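Local atomic coordinates of uncharacterized protein (Staphylococcus aureus subsp. aureus Mu50, PDB entry 4QPV), a protein that is of unknown function but belongs to the DUF1672 family, with a unique fold built on a kinked-helix-beta-beta-beta repeat. Residues Y152-Y157 / I242-V247; N236-M241 / I282-F287; T224-K229 / K267-K272. All coordinates share one frame; numbering follows the deposited sequence. Where two conformers were deposited one is given.

All three contacts gather round one mixed sheet, and helix 234-249 serves both contact 1 and contact 2, whose centres lie about 8 Å apart. There Ser245 OG of contact 1 reaches Gly285 O of contact 2 at 2.9 Å, a probable hydrogen bond. Contact 3 sits about 14 Å from contact 1, centre to centre. Its strand 220-227 pairs with strand 154-155, Phe226 N lying 2.8 Å from Thr155 O. Contacts 2 and 3, about 16 Å apart between centres, are joined by a salt bridge from Lys229 NZ to Glu240 OE1 of 2.8 Å. No active site is known for this family; the three contacts tie helix 234-249 and strand 268-270 to the mixed sheet.

Contact 1. Residues Y152-Y157 / I242-V247; sequences YKYTGY and IDFSEV
An aromatic cluster of Tyr152, Tyr154 and Phe244 joins helix 234-249 to the mixed sheet, where short strand 154-155 runs antiparallel to strand 220-227. Phe244 lies in the middle of it. Its CG stands anti to the backbone N, which sets that atom over a face of the Tyr152 ring. The CB of Phe244 sits 3.6 Å from the centroid of the Tyr152 ring, almost on the ring normal, a CH-pi contact over the centre of the face. Beyond CB the two rings run nearly parallel, 22° between planes, with centroids separated by 4.6 Å, but are slid apart and barely overlap; the nearest atoms are Tyr152 CE2 and Phe244 CD1, 3.4 Å apart.

The Tyr154 and Phe244 side chains cross at about a right angle, yet their ring planes are only 25° apart and slid so far that they too barely overlap. Tyr154 CE2 lies 3.7 Å from Phe244 CE2, and Tyr154 OH 3.4 Å from Phe244 CZ. Tyr154 is a buried residue, and its OH is hydrogen-bonded to Leu145 O.

The Tyr152 hydroxyl turns instead to the helix surface. It donates to Asp243 OD2 over 2.6 Å, approaching from 46° above the carboxylate plane, while OD2 itself lies near the plane of the tyrosine ring, at its edge. One turn on, Val247 CG2 touches the same Tyr152 OH at 3.4 Å.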
ATOM      1  N   TYR A 152      14.576  -9.271 -16.895  1.00 26.35           N
ATOM      2  CA  TYR A 152      13.818 -10.333 -16.217  1.00 26.31           C
ATOM      3  C   TYR A 152      12.349 -10.393 -16.628  1.00 28.72           C
ATOM      4  O   TYR A 152      11.564 -11.139 -16.027  1.00 25.35           O
ATOM      5  CB  TYR A 152      13.985 -10.241 -14.702  1.00 26.73           C
ATOM      6  CG  TYR A 152      15.418 -10.528 -14.299  1.00 27.70           C
ATOM      7  CD1 TYR A 152      15.963 -11.806 -14.439  1.00 29.93           C
ATOM      8  CD2 TYR A 152      16.251  -9.509 -13.837  1.00 29.07           C
ATOM      9  CE1 TYR A 152      17.290 -12.068 -14.101  1.00 30.85           C
ATOM     10  CE2 TYR A 152      17.588  -9.755 -13.516  1.00 30.45           C
ATOM     11  CZ  TYR A 152      18.101 -11.037 -13.641  1.00 35.05           C
ATOM     12  OH  TYR A 152      19.411 -11.275 -13.308  1.00 35.41           O
ATOM     13  N   LYS A 153      12.017  -9.695 -17.731  1.00 25.15           N
ATOM     14  CA  LYS A 153      10.743  -9.775 -18.426  1.00 24.20           C
ATOM     15  C   LYS A 153       9.532  -9.601 -17.497  1.00 25.56           C
ATOM     16  O   LYS A 153       8.731 -10.530 -17.323  1.00 24.57           O
ATOM     17  CB  LYS A 153      10.653 -11.126 -19.172  1.00 24.63           C
ATOM     18  CG  LYS A 153      11.754 -11.317 -20.221  1.00 32.20           C
ATOM     19  CD  LYS A 153      11.682 -12.687 -20.850  1.00 32.94           C
ATOM     20  CE  LYS A 153      12.720 -12.903 -21.947  1.00 40.39           C
ATOM     21  NZ  LYS A 153      14.104 -12.933 -21.412  1.00 46.30           N
ATOM     22  N   TYR A 154       9.404  -8.424 -16.898  1.00 23.73           N
ATOM     23  CA  TYR A 154       8.264  -8.144 -16.031  1.00 23.17           C
ATOM     24  C   TYR A 154       7.855  -6.665 -16.148  1.00 27.25           C
ATOM     25  O   TYR A 154       8.568  -5.836 -16.716  1.00 25.53           O
ATOM     26  CB  TYR A 154       8.571  -8.517 -14.533  1.00 23.07           C
ATOM     27  CG  TYR A 154       9.695  -7.713 -13.897  1.00 22.36           C
ATOM     28  CD1 TYR A 154       9.478  -6.413 -13.422  1.00 23.30           C
ATOM     29  CD2 TYR A 154      10.961  -8.264 -13.730  1.00 23.07           C
ATOM     30  CE1 TYR A 154      10.516  -5.659 -12.873  1.00 20.81           C
ATOM     31  CE2 TYR A 154      12.016  -7.507 -13.212  1.00 23.99           C
ATOM     32  CZ  TYR A 154      11.784  -6.216 -12.760  1.00 25.68           C
ATOM     33  OH  TYR A 154      12.838  -5.497 -12.251  1.00 26.49           O
ATOM     34  N   THR A 155       6.705  -6.357 -15.580  1.00 23.96           N
ATOM     35  CA  THR A 155       6.179  -5.010 -15.350  1.00 22.52           C
ATOM     36  C   THR A 155       5.610  -5.030 -13.954  1.00 25.62           C
ATOM     37  O   THR A 155       5.396  -6.104 -13.380  1.00 25.26           O
ATOM     38  CB  THR A 155       5.083  -4.612 -16.395  1.00 28.43           C
ATOM     39  OG1 THR A 155       3.906  -5.375 -16.138  1.00 32.42           O
ATOM     40  CG2 THR A 155       5.524  -4.773 -17.851  1.00 28.68           C
ATOM     41  N   GLY A 156       5.275  -3.870 -13.433  1.00 23.95           N
ATOM     42  CA  GLY A 156       4.547  -3.822 -12.178  1.00 23.27           C
ATOM     43  C   GLY A 156       3.107  -3.482 -12.515  1.00 26.99           C
ATOM     44  O   GLY A 156       2.691  -3.570 -13.674  1.00 25.41           O
ATOM     45  N   TYR A 157       2.335  -3.053 -11.518  1.00 23.02           N
ATOM     46  CA  TYR A 157       1.005  -2.481 -11.777  1.00 23.63           C
ATOM     47  C   TYR A 157       1.188  -1.142 -12.485  1.00 26.90           C
ATOM     48  O   TYR A 157       2.281  -0.595 -12.419  1.00 26.07           O
ATOM     49  CB  TYR A 157       0.366  -2.168 -10.420  1.00 23.51           C
ATOM     50  CG  TYR A 157      -0.336  -3.286  -9.700  1.00 24.09           C
ATOM     51  CD1 TYR A 157      -1.631  -3.669 -10.059  1.00 26.34           C
ATOM     52  CD2 TYR A 157       0.196  -3.818  -8.527  1.00 24.70           C
ATOM     53  CE1 TYR A 157      -2.330  -4.633  -9.328  1.00 25.27           C
ATOM     54  CE2 TYR A 157      -0.490  -4.780  -7.790  1.00 25.22           C
ATOM     55  CZ  TYR A 157      -1.754  -5.174  -8.187  1.00 26.43           C
ATOM     56  OH  TYR A 157      -2.423  -6.071  -7.410  1.00 25.55           O
ATOM     57  N   ILE A 242      15.587 -16.577  -9.137  1.00 25.05           N
ATOM     58  CA  ILE A 242      16.737 -16.895  -8.288  1.00 26.50           C
ATOM     59  C   ILE A 242      17.898 -16.002  -8.718  1.00 28.02           C
ATOM     60  O   ILE A 242      18.567 -15.426  -7.873  1.00 28.35           O
ATOM     61  CB  ILE A 242      17.111 -18.406  -8.372  1.00 30.56           C
ATOM     62  CG1 ILE A 242      16.076 -19.266  -7.594  1.00 31.48           C
ATOM     63  CG2 ILE A 242      18.560 -18.667  -7.872  1.00 31.45           C
ATOM     64  CD1 ILE A 242      16.167 -20.810  -7.944  1.00 34.25           C
ATOM     65  N   ASP A 243      18.092 -15.856 -10.033  1.00 25.44           N
ATOM     66  CA  ASP A 243      19.190 -15.049 -10.558  1.00 26.25           C
ATOM     67  C   ASP A 243      18.993 -13.569 -10.235  1.00 29.72           C
ATOM     68  O   ASP A 243      19.936 -12.924  -9.786  1.00 30.62           O
ATOM     69  CB  ASP A 243      19.370 -15.268 -12.063  1.00 27.53           C
ATOM     70  CG  ASP A 243      20.603 -14.569 -12.590  1.00 31.44           C
ATOM     71  OD1 ASP A 243      21.722 -14.910 -12.131  1.00 31.86           O
ATOM     72  OD2 ASP A 243      20.453 -13.691 -13.473  1.00 33.68           O
ATOM     73  N   PHE A 244      17.771 -13.044 -10.394  1.00 27.01           N
ATOM     74  CA  PHE A 244      17.498 -11.666 -10.051  1.00 25.81           C
ATOM     75  C   PHE A 244      17.729 -11.453  -8.533  1.00 28.41           C
ATOM     76  O   PHE A 244      18.331 -10.451  -8.178  1.00 28.15           O
ATOM     77  CB  PHE A 244      16.072 -11.267 -10.488  1.00 26.04           C
ATOM     78  CG  PHE A 244      15.699  -9.801 -10.337  1.00 25.40           C
ATOM     79  CD1 PHE A 244      16.676  -8.808 -10.357  1.00 27.13           C
ATOM     80  CD2 PHE A 244      14.367  -9.417 -10.228  1.00 26.09           C
ATOM     81  CE1 PHE A 244      16.329  -7.458 -10.252  1.00 27.31           C
ATOM     82  CE2 PHE A 244      14.016  -8.066 -10.118  1.00 28.80           C
ATOM     83  CZ  PHE A 244      14.999  -7.097 -10.133  1.00 27.52           C
ATOM     84  N   SER A 245      17.325 -12.409  -7.650  1.00 27.52           N
ATOM     85  CA  SER A 245      17.591 -12.279  -6.200  1.00 28.35           C
ATOM     86  C   SER A 245      19.102 -12.155  -5.947  1.00 31.30           C
ATOM     87  O   SER A 245      19.533 -11.299  -5.163  1.00 31.67           O
ATOM     88  CB  SER A 245      17.044 -13.473  -5.427  1.00 32.06           C
ATOM     89  OG  SER A 245      17.425 -13.376  -4.065  1.00 39.01           O
ATOM     90  N   GLU A 246      19.905 -12.978  -6.636  1.00 26.66           N
ATOM     91  CA  GLU A 246      21.363 -12.922  -6.494  1.00 26.74           C
ATOM     92  C   GLU A 246      21.909 -11.552  -6.920  1.00 32.62           C
ATOM     93  O   GLU A 246      22.754 -11.000  -6.222  1.00 34.63           O
ATOM     94  CB  GLU A 246      22.051 -14.061  -7.274  1.00 27.97           C
ATOM     95  CG  GLU A 246      21.745 -15.425  -6.659  1.00 34.56           C
ATOM     96  CD  GLU A 246      22.043 -15.568  -5.174  1.00 41.44           C
ATOM     97  OE1 GLU A 246      23.181 -15.257  -4.758  1.00 35.10           O
ATOM     98  OE2 GLU A 246      21.126 -15.960  -4.419  1.00 42.18           O
ATOM     99  N   VAL A 247      21.382 -10.985  -8.015  1.00 29.57           N
ATOM    100  CA  VAL A 247      21.759  -9.648  -8.492  1.00 29.12           C
ATOM    101  C   VAL A 247      21.426  -8.591  -7.389  1.00 31.85           C
ATOM    102  O   VAL A 247      22.296  -7.802  -7.005  1.00 31.23           O
ATOM    103  CB  VAL A 247      21.075  -9.331  -9.850  1.00 31.32           C
ATOM    104  CG1 VAL A 247      21.181  -7.839 -10.220  1.00 30.57           C
ATOM    105  CG2 VAL A 247      21.644 -10.209 -10.956  1.00 31.52           C
TER

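Contact 2. Residues N236-M241 / I282-F287; sequences NTIDEM and IEVGVF
Ile282 meets three residues of helix 234-249, Thr237, Ile238 and Met241, through two different methyl groups. The Ile282 and Thr237 side chains cross at about a right angle, and Ile282 CD1, set away from the backbone by an extended chi2 of 165°, lies 3.5 Å from Thr237 CB. The same CD1 also comes within 3.5 Å of Ile238 N, thus touching the helix backbone. On the other branch, Ile282 CG2 packs against Ile238 CD1 at 3.7 Å and against Met241 CG at 4.0 Å. Met241 is a selenomethionine; its chain bends at chi2 and chi3, and the side chain also touches Leu262 and Ile264 of strand 259-265.

Glu283 points away from the helix, and its carboxylate makes weak hydrogen bonds with Gln263 and Ser261. Strand 282-285 is antiparallel to strand 259-265, which itself closes a beta-alpha-beta crossover with strand 220-227 and the intervening helix. The short helix and strand axes come within 8.9 Å at 21°, nearly parallel, and the helix is kinked where the backbone N of residues 239 and 240 lacks a bond to the preceding turn.

Val284 turns toward the helix again. Its CG2 lies 3.8 Å from Ile238 CD1 and 3.8 Å from Met241 CB, so the one methyl touches residues three apart on the helix. At Val286 the chain turns a corner: Val286 and Phe287 both face Val260 in a classic beta bulge, and Val286 CG1 lies 3.7 Å above the centre of the Phe287 ring.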
ATOM      1  N   ASN A 236       9.085 -22.439 -15.283  1.00 30.36           N
ATOM      2  CA  ASN A 236       9.967 -21.822 -16.297  1.00 29.43           C
ATOM      3  C   ASN A 236      10.463 -20.387 -15.928  1.00 29.69           C
ATOM      4  O   ASN A 236      11.215 -19.786 -16.702  1.00 29.30           O
ATOM      5  CB  ASN A 236       9.326 -21.853 -17.708  1.00 29.30           C
ATOM      6  CG  ASN A 236       8.167 -20.893 -17.954  1.00 34.91           C
ATOM      7  OD1 ASN A 236       7.970 -19.884 -17.262  1.00 34.36           O
ATOM      8  ND2 ASN A 236       7.374 -21.196 -18.963  1.00 30.02           N
ATOM      9  N   THR A 237      10.106 -19.868 -14.752  1.00 27.39           N
ATOM     10  CA  THR A 237      10.555 -18.531 -14.380  1.00 26.03           C
ATOM     11  C   THR A 237      11.321 -18.569 -13.035  1.00 29.00           C
ATOM     12  O   THR A 237      11.944 -17.565 -12.680  1.00 26.90           O
ATOM     13  CB  THR A 237       9.331 -17.562 -14.392  1.00 31.02           C
ATOM     14  OG1 THR A 237       8.697 -17.678 -15.672  1.00 27.43           O
ATOM     15  CG2 THR A 237       9.713 -16.075 -14.151  1.00 26.80           C
ATOM     16  N   ILE A 238      11.296 -19.711 -12.299  1.00 27.08           N
ATOM     17  CA  ILE A 238      11.987 -19.814 -11.003  1.00 27.87           C
ATOM     18  C   ILE A 238      13.497 -19.484 -11.124  1.00 30.76           C
ATOM     19  O   ILE A 238      14.005 -18.712 -10.307  1.00 28.44           O
ATOM     20  CB  ILE A 238      11.765 -21.161 -10.261  1.00 32.01           C
ATOM     21  CG1 ILE A 238      12.454 -21.201  -8.859  1.00 33.81           C
ATOM     22  CG2 ILE A 238      12.162 -22.383 -11.108  1.00 31.35           C
ATOM     23  CD1 ILE A 238      12.011 -20.174  -7.881  1.00 40.57           C
ATOM     24  N   ASP A 239      14.197 -20.047 -12.121  1.00 27.70           N
ATOM     25  CA  ASP A 239      15.637 -19.789 -12.271  1.00 26.81           C
ATOM     26  C   ASP A 239      15.925 -18.314 -12.488  1.00 29.92           C
ATOM     27  O   ASP A 239      16.824 -17.776 -11.845  1.00 27.91           O
ATOM     28  CB  ASP A 239      16.252 -20.612 -13.393  1.00 27.61           C
ATOM     29  CG  ASP A 239      16.407 -22.038 -12.954  1.00 29.61           C
ATOM     30  OD1 ASP A 239      17.462 -22.361 -12.347  1.00 29.32           O
ATOM     31  OD2 ASP A 239      15.478 -22.836 -13.199  1.00 33.44           O
ATOM     32  N   GLU A 240      15.121 -17.642 -13.321  1.00 27.71           N
ATOM     33  CA  GLU A 240      15.314 -16.208 -13.572  1.00 27.28           C
ATOM     34  C   GLU A 240      15.133 -15.386 -12.295  1.00 29.38           C
ATOM     35  O   GLU A 240      15.906 -14.458 -12.069  1.00 28.75           O
ATOM     36  CB  GLU A 240      14.360 -15.729 -14.669  1.00 27.87           C
ATOM     37  CG  GLU A 240      14.832 -16.164 -16.044  1.00 31.27           C
ATOM     38  CD  GLU A 240      13.690 -16.184 -17.034  1.00 39.76           C
ATOM     39  OE1 GLU A 240      12.951 -17.195 -17.078  1.00 32.40           O
ATOM     40  OE2 GLU A 240      13.478 -15.146 -17.697  1.00 31.50           O
HETATM   41  N   MSE A 241      14.178 -15.787 -11.421  1.00 25.61           N
HETATM   42  CA  MSE A 241      13.914 -15.100 -10.150  1.00 23.80           C
HETATM   43  C   MSE A 241      15.047 -15.356  -9.147  1.00 28.70           C
HETATM   44  O   MSE A 241      15.474 -14.425  -8.445  1.00 28.81           O
HETATM   45  CB  MSE A 241      12.542 -15.476  -9.577  1.00 24.53           C
HETATM   46  CG  MSE A 241      11.380 -14.873 -10.408  1.00 26.39           C
HETATM   47 SE   MSE A 241      11.473 -12.887 -10.522  0.75 27.64          SE
HETATM   48  CE  MSE A 241      12.168 -12.684 -12.292  1.00 24.45           C
ATOM     49  N   ILE A 282       5.577 -17.083  -7.870  1.00 29.67           N
ATOM     50  CA  ILE A 282       6.902 -17.551  -7.519  1.00 30.93           C
ATOM     51  C   ILE A 282       7.334 -16.629  -6.403  1.00 34.20           C
ATOM     52  O   ILE A 282       7.168 -15.411  -6.551  1.00 32.36           O
ATOM     53  CB  ILE A 282       7.909 -17.470  -8.704  1.00 35.06           C
ATOM     54  CG1 ILE A 282       7.606 -18.474  -9.796  1.00 35.92           C
ATOM     55  CG2 ILE A 282       9.369 -17.598  -8.202  1.00 37.82           C
ATOM     56  CD1 ILE A 282       8.354 -18.157 -11.073  1.00 36.48           C
ATOM     57  N   GLU A 283       7.913 -17.163  -5.321  1.00 31.22           N
ATOM     58  CA  GLU A 283       8.439 -16.316  -4.252  1.00 31.15           C
ATOM     59  C   GLU A 283       9.892 -16.690  -4.001  1.00 33.64           C
ATOM     60  O   GLU A 283      10.194 -17.873  -3.826  1.00 32.67           O
ATOM     61  CB  GLU A 283       7.602 -16.431  -2.981  1.00 33.33           C
ATOM     62  CG  GLU A 283       7.892 -15.345  -1.959  1.00 48.08           C
ATOM     63  CD  GLU A 283       6.997 -15.375  -0.733  1.00 75.37           C
ATOM     64  OE1 GLU A 283       5.818 -15.787  -0.851  1.00 68.06           O
ATOM     65  OE2 GLU A 283       7.478 -14.971   0.351  1.00 72.54           O
ATOM     66  N   VAL A 284      10.796 -15.701  -4.058  1.00 29.77           N
ATOM     67  CA  VAL A 284      12.223 -15.916  -3.773  1.00 30.35           C
ATOM     68  C   VAL A 284      12.664 -14.884  -2.737  1.00 35.33           C
ATOM     69  O   VAL A 284      12.496 -13.682  -2.957  1.00 33.64           O
ATOM     70  CB  VAL A 284      13.137 -15.892  -5.030  1.00 33.32           C
ATOM     71  CG1 VAL A 284      14.599 -16.041  -4.641  1.00 33.85           C
ATOM     72  CG2 VAL A 284      12.744 -16.973  -6.039  1.00 33.41           C
ATOM     73  N   GLY A 285      13.236 -15.354  -1.624  1.00 33.51           N
ATOM     74  CA  GLY A 285      13.741 -14.452  -0.595  1.00 34.36           C
ATOM     75  C   GLY A 285      14.954 -13.680  -1.092  1.00 36.40           C
ATOM     76  O   GLY A 285      15.766 -14.219  -1.856  1.00 35.18           O
ATOM     77  N   VAL A 286      15.047 -12.389  -0.724  1.00 29.55           N
ATOM     78  CA  VAL A 286      16.202 -11.565  -1.076  1.00 28.64           C
ATOM     79  C   VAL A 286      16.973 -11.312   0.241  1.00 32.84           C
ATOM     80  O   VAL A 286      18.121 -11.748   0.378  1.00 32.97           O
ATOM     81  CB  VAL A 286      15.852 -10.262  -1.843  1.00 31.77           C
ATOM     82  CG1 VAL A 286      17.117  -9.453  -2.147  1.00 32.00           C
ATOM     83  CG2 VAL A 286      15.074 -10.566  -3.131  1.00 30.58           C
ATOM     84  N   PHE A 287      16.314 -10.643   1.210  1.00 30.78           N
ATOM     85  CA  PHE A 287      16.872 -10.374   2.538  1.00 33.03           C
ATOM     86  C   PHE A 287      15.894 -10.845   3.591  1.00 38.89           C
ATOM     87  O   PHE A 287      14.706 -10.576   3.469  1.00 35.93           O
ATOM     88  CB  PHE A 287      17.176  -8.869   2.741  1.00 34.11           C
ATOM     89  CG  PHE A 287      18.049  -8.255   1.683  1.00 33.45           C
ATOM     90  CD1 PHE A 287      19.324  -8.762   1.425  1.00 35.48           C
ATOM     91  CD2 PHE A 287      17.609  -7.159   0.950  1.00 32.92           C
ATOM     92  CE1 PHE A 287      20.128  -8.195   0.440  1.00 35.28           C
ATOM     93  CE2 PHE A 287      18.417  -6.595  -0.036  1.00 34.89           C
ATOM     94  CZ  PHE A 287      19.671  -7.117  -0.282  1.00 33.35           C
TER

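Contact 3. Residues T224-K229 / K267-K272; sequences TLFSTK and KYINTK
Phe226 turns the edge of its ring to the segment Lys267-Lys272. Its CE2 lies 3.7 Å from Tyr268 O and 4.1 Å from Ile269 CD1, both close to the ring plane, and the Phe226 and Ile269 side chains cross obliquely. The ring also makes edge-to-face pairs with Tyr157 and Tyr276.

Lys267 runs alongside the chain leaving strand 220-227 and meets its carbonyls with carbon atoms: CB is 3.1 Å from Ser227 O, a tight approach, and CE is 3.5 Å from Lys229 O. The bend at chi3 (75°) turns CE aside from an extended course, and the ammonium finds its salt bridge with Asp230. Nearer the backbone, Lys267 CG stands 3.6 Å above the centre of the neighbouring Tyr268 ring.

The backbones are joined through a water that donates to Lys229 O at 2.8 Å and accepts from Lys267 N at 2.9 Å. Strands 225-227 and 268-270 belong to different sheets; the join consists of side chains set against backbone carbonyls, plus this water. Strand 225-227 runs on into an ST turn, in which Lys229 N donates to Ser227 OG over 3.1 Å at 158°.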
ATOM      1  N   THR A 224       5.482  -6.973  -6.545  1.00 22.86           N
ATOM      2  CA  THR A 224       4.223  -7.302  -7.239  1.00 22.35           C
ATOM      3  C   THR A 224       4.561  -7.223  -8.714  1.00 26.58           C
ATOM      4  O   THR A 224       4.296  -6.215  -9.375  1.00 25.50           O
ATOM      5  CB  THR A 224       3.068  -6.344  -6.824  1.00 26.78           C
ATOM      6  OG1 THR A 224       3.426  -4.994  -7.159  1.00 25.72           O
ATOM      7  CG2 THR A 224       2.702  -6.459  -5.327  1.00 26.67           C
ATOM      8  N   LEU A 225       5.266  -8.244  -9.207  1.00 22.78           N
ATOM      9  CA  LEU A 225       5.708  -8.248 -10.607  1.00 22.00           C
ATOM     10  C   LEU A 225       4.838  -9.151 -11.469  1.00 24.70           C
ATOM     11  O   LEU A 225       4.394 -10.213 -11.038  1.00 26.44           O
ATOM     12  CB  LEU A 225       7.177  -8.679 -10.717  1.00 21.57           C
ATOM     13  CG  LEU A 225       8.159  -7.938  -9.791  1.00 21.73           C
ATOM     14  CD1 LEU A 225       9.582  -8.466  -9.992  1.00 21.81           C
ATOM     15  CD2 LEU A 225       8.100  -6.394 -10.018  1.00 21.74           C
ATOM     16  N   PHE A 226       4.607  -8.709 -12.695  1.00 21.33           N
ATOM     17  CA  PHE A 226       3.803  -9.432 -13.676  1.00 21.92           C
ATOM     18  C   PHE A 226       4.700  -9.821 -14.850  1.00 26.31           C
ATOM     19  O   PHE A 226       5.257  -8.949 -15.533  1.00 24.56           O
ATOM     20  CB  PHE A 226       2.631  -8.548 -14.131  1.00 23.41           C
ATOM     21  CG  PHE A 226       1.707  -8.126 -13.011  1.00 24.52           C
ATOM     22  CD1 PHE A 226       1.993  -6.997 -12.234  1.00 23.84           C
ATOM     23  CD2 PHE A 226       0.544  -8.846 -12.736  1.00 26.20           C
ATOM     24  CE1 PHE A 226       1.125  -6.596 -11.210  1.00 24.56           C
ATOM     25  CE2 PHE A 226      -0.362  -8.398 -11.760  1.00 27.43           C
ATOM     26  CZ  PHE A 226      -0.060  -7.281 -11.002  1.00 24.94           C
ATOM     27  N   SER A 227       4.865 -11.131 -15.085  1.00 24.38           N
ATOM     28  CA  SER A 227       5.675 -11.594 -16.203  1.00 23.90           C
ATOM     29  C   SER A 227       5.133 -11.058 -17.544  1.00 28.76           C
ATOM     30  O   SER A 227       3.919 -10.930 -17.705  1.00 28.35           O
ATOM     31  CB  SER A 227       5.692 -13.116 -16.244  1.00 25.55           C
ATOM     32  OG  SER A 227       6.452 -13.575 -17.346  1.00 27.82           O
ATOM     33  N   THR A 228       6.019 -10.781 -18.501  1.00 24.81           N
ATOM     34  CA  THR A 228       5.598 -10.374 -19.849  1.00 26.67           C
ATOM     35  C   THR A 228       5.576 -11.605 -20.772  1.00 30.82           C
ATOM     36  O   THR A 228       5.249 -11.472 -21.952  1.00 32.46           O
ATOM     37  CB  THR A 228       6.484  -9.251 -20.432  1.00 30.01           C
ATOM     38  OG1 THR A 228       7.824  -9.717 -20.520  1.00 29.41           O
ATOM     39  CG2 THR A 228       6.419  -7.953 -19.622  1.00 30.65           C
ATOM     40  N   LYS A 229       5.921 -12.797 -20.248  1.00 28.99           N
ATOM     41  CA  LYS A 229       5.886 -14.059 -21.016  1.00 29.69           C
ATOM     42  C   LYS A 229       4.455 -14.456 -21.331  1.00 36.96           C
ATOM     43  O   LYS A 229       3.620 -14.454 -20.432  1.00 36.10           O
ATOM     44  CB  LYS A 229       6.530 -15.230 -20.246  1.00 29.71           C
ATOM     45  CG  LYS A 229       7.996 -15.054 -19.889  1.00 28.82           C
ATOM     46  CD  LYS A 229       8.457 -16.248 -19.070  1.00 32.91           C
ATOM     47  CE  LYS A 229       9.928 -16.191 -18.746  1.00 29.59           C
ATOM     48  NZ  LYS A 229      10.371 -17.433 -18.055  1.00 30.45           N
ATOM     49  N   LYS A 267       0.906 -12.392 -16.491  1.00 25.72           N
ATOM     50  CA  LYS A 267       0.679 -11.010 -16.925  1.00 26.22           C
ATOM     51  C   LYS A 267      -0.703 -10.452 -16.611  1.00 30.92           C
ATOM     52  O   LYS A 267      -0.958  -9.287 -16.921  1.00 30.12           O
ATOM     53  CB  LYS A 267       0.924 -10.905 -18.453  1.00 30.62           C
ATOM     54  CG  LYS A 267      -0.088 -11.644 -19.324  1.00 40.36           C
ATOM     55  CD  LYS A 267       0.123 -11.369 -20.820  1.00 49.74           C
ATOM     56  CE  LYS A 267       1.313 -12.086 -21.421  1.00 63.51           C
ATOM     57  NZ  LYS A 267       1.422 -11.830 -22.884  1.00 72.28           N
ATOM     58  N   TYR A 268      -1.604 -11.264 -16.032  1.00 28.52           N
ATOM     59  CA  TYR A 268      -2.999 -10.851 -15.876  1.00 28.79           C
ATOM     60  C   TYR A 268      -3.372 -10.344 -14.500  1.00 31.97           C
ATOM     61  O   TYR A 268      -2.705 -10.636 -13.517  1.00 31.72           O
ATOM     62  CB  TYR A 268      -3.932 -12.005 -16.245  1.00 31.92           C
ATOM     63  CG  TYR A 268      -3.746 -12.464 -17.673  1.00 36.85           C
ATOM     64  CD1 TYR A 268      -4.260 -11.726 -18.738  1.00 40.28           C
ATOM     65  CD2 TYR A 268      -3.023 -13.616 -17.965  1.00 38.65           C
ATOM     66  CE1 TYR A 268      -4.067 -12.130 -20.059  1.00 42.87           C
ATOM     67  CE2 TYR A 268      -2.837 -14.039 -19.281  1.00 41.31           C
ATOM     68  CZ  TYR A 268      -3.358 -13.290 -20.326  1.00 52.37           C
ATOM     69  OH  TYR A 268      -3.177 -13.701 -21.626  1.00 58.56           O
ATOM     70  N   ILE A 269      -4.468  -9.589 -14.446  1.00 28.31           N
ATOM     71  CA  ILE A 269      -4.999  -9.039 -13.205  1.00 27.38           C
ATOM     72  C   ILE A 269      -6.518  -9.078 -13.269  1.00 32.05           C
ATOM     73  O   ILE A 269      -7.109  -8.776 -14.311  1.00 32.54           O
ATOM     74  CB  ILE A 269      -4.441  -7.613 -12.875  1.00 29.54           C
ATOM     75  CG1 ILE A 269      -4.802  -7.155 -11.417  1.00 28.62           C
ATOM     76  CG2 ILE A 269      -4.856  -6.560 -13.907  1.00 30.13           C
ATOM     77  CD1 ILE A 269      -4.096  -7.951 -10.253  1.00 34.98           C
ATOM     78  N   ASN A 270      -7.146  -9.469 -12.159  1.00 28.23           N
ATOM     79  CA  ASN A 270      -8.606  -9.486 -12.055  1.00 28.12           C
ATOM     80  C   ASN A 270      -9.082  -8.024 -11.991  1.00 28.05           C
ATOM     81  O   ASN A 270      -8.674  -7.301 -11.090  1.00 26.33           O
ATOM     82  CB  ASN A 270      -9.009 -10.273 -10.811  1.00 30.00           C
ATOM     83  CG  ASN A 270     -10.488 -10.496 -10.701  1.00 44.04           C
ATOM     84  OD1 ASN A 270     -11.261  -9.583 -10.434  1.00 34.02           O
ATOM     85  ND2 ASN A 270     -10.899 -11.724 -10.888  1.00 41.25           N
ATOM     86  N   THR A 271      -9.918  -7.587 -12.933  1.00 24.82           N
ATOM     87  CA  THR A 271     -10.318  -6.169 -13.013  1.00 24.84           C
ATOM     88  C   THR A 271     -11.219  -5.699 -11.861  1.00 28.99           C
ATOM     89  O   THR A 271     -11.045  -4.576 -11.387  1.00 28.00           O
ATOM     90  CB  THR A 271     -10.973  -5.841 -14.368  1.00 31.20           C
ATOM     91  OG1 THR A 271     -12.118  -6.669 -14.561  1.00 30.62           O
ATOM     92  CG2 THR A 271      -9.998  -6.007 -15.547  1.00 29.78           C
ATOM     93  N   LYS A 272     -12.172  -6.538 -11.437  1.00 26.68           N
ATOM     94  CA  LYS A 272     -13.112  -6.187 -10.371  0.50 26.42           C
ATOM     95  C   LYS A 272     -12.425  -6.240  -9.008  1.00 29.30           C
ATOM     96  O   LYS A 272     -12.709  -5.403  -8.147  1.00 29.03           O
ATOM     97  CB  LYS A 272     -14.326  -7.141 -10.409  0.50 28.91           C
ATOM     98  CG  LYS A 272     -15.495  -6.726  -9.524  0.50 32.61           C
ATOM     99  CD  LYS A 272     -16.585  -7.800  -9.510  0.50 36.49           C
ATOM    100  CE  LYS A 272     -17.867  -7.292  -8.894  0.50 48.78           C
ATOM    101  NZ  LYS A 272     -18.917  -8.350  -8.835  0.50 55.73           N
TER
HETATM  102  O   HOH W   1       1.718 -14.439 -18.389  1.00 37.09           O